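Local coordinates for protein protease (Penicillium cyclopium, PDB 5Z6O) that hydrolyses peptide bonds as a subtilisin-like serine protease of the proteinase K type, its substrates probably including casein, gelatin and type IV collagen, at residues 9-14 with 185-190. Numbering follows the deposited sequence.
Sequences PSWGLS and AASTNS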
ATOM      1  N   PRO A   9      -7.524 -15.368   4.404  1.00 14.01           N
ATOM      2  CA  PRO A   9      -8.843 -14.950   3.903  1.00 12.59           C
ATOM      3  C   PRO A   9      -8.806 -14.052   2.679  1.00 16.82           C
ATOM      4  O   PRO A   9      -9.870 -13.629   2.210  1.00 18.37           O
ATOM      5  CB  PRO A   9      -9.441 -14.202   5.103  1.00 16.83           C
ATOM      6  CG  PRO A   9      -8.277 -13.693   5.831  1.00 15.32           C
ATOM      7  CD  PRO A   9      -7.195 -14.755   5.701  1.00 13.46           C
ATOM      8  N   SER A  10      -7.626 -13.731   2.153  1.00 10.43           N
ATOM      9  CA  SER A  10      -7.531 -13.018   0.883  1.00  8.37           C
ATOM     10  C   SER A  10      -6.429 -13.692   0.079  1.00  9.12           C
ATOM     11  O   SER A  10      -5.337 -13.893   0.623  1.00 11.28           O
ATOM     12  CB  SER A  10      -7.197 -11.534   1.093  1.00  9.66           C
ATOM     13  OG  SER A  10      -7.100 -10.881  -0.176  1.00 11.99           O
ATOM     14  N   TRP A  11      -6.705 -14.024  -1.195  1.00  9.54           N
ATOM     15  CA  TRP A  11      -5.706 -14.701  -2.038  1.00 10.30           C
ATOM     16  C   TRP A  11      -4.438 -13.873  -2.190  1.00 12.08           C
ATOM     17  O   TRP A  11      -3.364 -14.440  -2.402  1.00  8.93           O
ATOM     18  CB  TRP A  11      -6.291 -15.042  -3.439  1.00 11.24           C
ATOM     19  CG  TRP A  11      -6.500 -13.836  -4.305  1.00 10.01           C
ATOM     20  CD1 TRP A  11      -7.623 -13.049  -4.379  1.00 10.90           C
ATOM     21  CD2 TRP A  11      -5.554 -13.261  -5.212  1.00  8.64           C
ATOM     22  NE1 TRP A  11      -7.422 -12.010  -5.269  1.00 10.33           N
ATOM     23  CE2 TRP A  11      -6.149 -12.101  -5.767  1.00  7.99           C
ATOM     24  CE3 TRP A  11      -4.247 -13.583  -5.572  1.00  8.37           C
ATOM     25  CZ2 TRP A  11      -5.496 -11.295  -6.698  1.00 10.82           C
ATOM     26  CZ3 TRP A  11      -3.590 -12.750  -6.513  1.00  7.67           C
ATOM     27  CH2 TRP A  11      -4.231 -11.660  -7.077  1.00 10.67           C
ATOM     28  N   GLY A  12      -4.518 -12.549  -2.038  1.00  9.22           N
ATOM     29  CA  GLY A  12      -3.327 -11.728  -2.249  1.00  7.68           C
ATOM     30  C   GLY A  12      -2.243 -11.985  -1.208  1.00  8.54           C
ATOM     31  O   GLY A  12      -1.044 -11.981  -1.526  1.00 11.51           O
ATOM     32  N   LEU A  13      -2.644 -12.266   0.038  1.00  9.50           N
ATOM     33  CA  LEU A  13      -1.661 -12.583   1.067  1.00  7.37           C
ATOM     34  C   LEU A  13      -0.903 -13.849   0.720  1.00  8.45           C
ATOM     35  O   LEU A  13       0.333 -13.888   0.744  1.00 11.18           O
ATOM     36  CB  LEU A  13      -2.353 -12.759   2.428  1.00 10.31           C
ATOM     37  CG  LEU A  13      -3.044 -11.511   2.978  1.00 11.09           C
ATOM     38  CD1 LEU A  13      -3.650 -11.877   4.335  1.00 13.44           C
ATOM     39  CD2 LEU A  13      -2.045 -10.343   3.171  1.00  9.66           C
ATOM     40  N   SER A  14      -1.622 -14.929   0.442  1.00 10.29           N
ATOM     41  CA  SER A  14      -0.895 -16.160   0.175  1.00 10.47           C
ATOM     42  C   SER A  14      -0.117 -16.076  -1.124  1.00  9.77           C
ATOM     43  O   SER A  14       0.914 -16.738  -1.254  1.00 13.08           O
ATOM     44  CB  SER A  14      -1.857 -17.346   0.158  1.00 15.81           C
ATOM     45  OG  SER A  14      -3.048 -16.984  -0.493  1.00 20.63           O
ATOM     46  N   ALA A 185       1.043  -1.598 -10.017  1.00  8.59           N
ATOM     47  CA  ALA A 185      -0.055  -2.044 -10.863  1.00  7.69           C
ATOM     48  C   ALA A 185      -0.730  -3.265 -10.250  1.00 11.72           C
ATOM     49  O   ALA A 185      -0.207  -3.895  -9.322  1.00  8.97           O
ATOM     50  CB  ALA A 185       0.452  -2.357 -12.283  1.00 12.82           C
ATOM     51  N   ALA A 186      -1.927  -3.577 -10.750  1.00  8.73           N
ATOM     52  CA  ALA A 186      -2.792  -4.575 -10.123  1.00  8.83           C
ATOM     53  C   ALA A 186      -2.783  -5.900 -10.883  1.00 10.20           C
ATOM     54  O   ALA A 186      -2.987  -5.918 -12.102  1.00 10.29           O
ATOM     55  CB  ALA A 186      -4.222  -4.057 -10.038  1.00  7.86           C
ATOM     56  N   SER A 187      -2.608  -7.014 -10.158  1.00  9.81           N
ATOM     57  CA  SER A 187      -2.629  -8.340 -10.772  1.00 10.67           C
ATOM     58  C   SER A 187      -3.869  -9.109 -10.332  1.00 12.53           C
ATOM     59  O   SER A 187      -4.530  -8.738  -9.360  1.00  9.98           O
ATOM     60  CB  SER A 187      -1.363  -9.138 -10.401  1.00  7.39           C
ATOM     61  OG  SER A 187      -1.353  -9.533  -9.029  1.00 10.26           O
ATOM     62  N   THR A 188      -4.160 -10.226 -11.031  1.00  9.13           N
ATOM     63  CA  THR A 188      -5.317 -11.060 -10.712  1.00 10.17           C
ATOM     64  C   THR A 188      -4.848 -12.395 -10.151  1.00  6.99           C
ATOM     65  O   THR A 188      -3.665 -12.721 -10.198  1.00 11.34           O
ATOM     66  CB  THR A 188      -6.162 -11.335 -11.956  1.00 10.43           C
ATOM     67  OG1 THR A 188      -5.383 -12.172 -12.860  1.00 12.58           O
ATOM     68  CG2 THR A 188      -6.516 -10.025 -12.649  1.00 16.29           C
ATOM     69  N   ASN A 189      -5.807 -13.214  -9.691  1.00  7.87           N
ATOM     70  CA  ASN A 189      -5.450 -14.469  -9.033  1.00 10.66           C
ATOM     71  C   ASN A 189      -4.912 -15.505 -10.007  1.00 13.84           C
ATOM     72  O   ASN A 189      -4.274 -16.454  -9.557  1.00 19.38           O
ATOM     73  CB  ASN A 189      -6.631 -15.061  -8.211  1.00 13.02           C
ATOM     74  CG  ASN A 189      -7.891 -15.353  -9.031  1.00 18.02           C
ATOM     75  OD1 ASN A 189      -8.800 -16.023  -8.533  1.00 29.59           O
ATOM     76  ND2 ASN A 189      -7.979 -14.831 -10.227  1.00 11.53           N
ATOM     77  N   SER A 190      -5.068 -15.295 -11.315  1.00 13.28           N
ATOM     78  CA  SER A 190      -4.447 -16.168 -12.301  1.00 15.50           C
ATOM     79  C   SER A 190      -3.111 -15.615 -12.774  1.00 20.92           C
ATOM     80  O   SER A 190      -2.540 -16.127 -13.748  1.00 16.98           O
ATOM     81  CB  SER A 190      -5.392 -16.367 -13.488  1.00 13.89           C
ATOM     82  OG  SER A 190      -5.626 -15.138 -14.123  1.00 21.77           O
TER
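Trp-11 carries its CG between its own backbone N and carbonyl carbon (chi1 71°), and the indole reaches from the first turn of helix 11-16 to the chain leaving strand 182-187. Asn-189 has a like first torsion, which turns its amide away from the ring and leaves the CB methylene facing it. That CB sits 3.8 Å from the centroid of the Trp-11 six-membered ring and 15° off the ring normal, a CH-pi contact over the face; the amide plane is tilted 53° from the indole, which rules out a parallel stack. Asn-189 N lies over the same ring, 3.4 Å from Trp-11 CH2. The leading corner presses on the backbone as well: CH2 comes within 3.2 Å of Thr-188 C, and meets Ser-187 O edge-on, in the ring plane, at 3.7 Å. At the other end of the indole NE1 donates a hydrogen bond to Lys-210 O, while Pro-208 and Ile-212 also pack on the side chain. Replacing Trp-11 by alanine is likely to leave Asn-189 CB without the ring face it lies over, and Lys-210 O without this donor. The contact thus packs the N-terminal helix, just after the N-cap Ser-10, against the last residue of strand 182-187 and the loop that leaves it, at the edge of the parallel sheet of the subtilase alpha/beta fold, away from the catalytic centre.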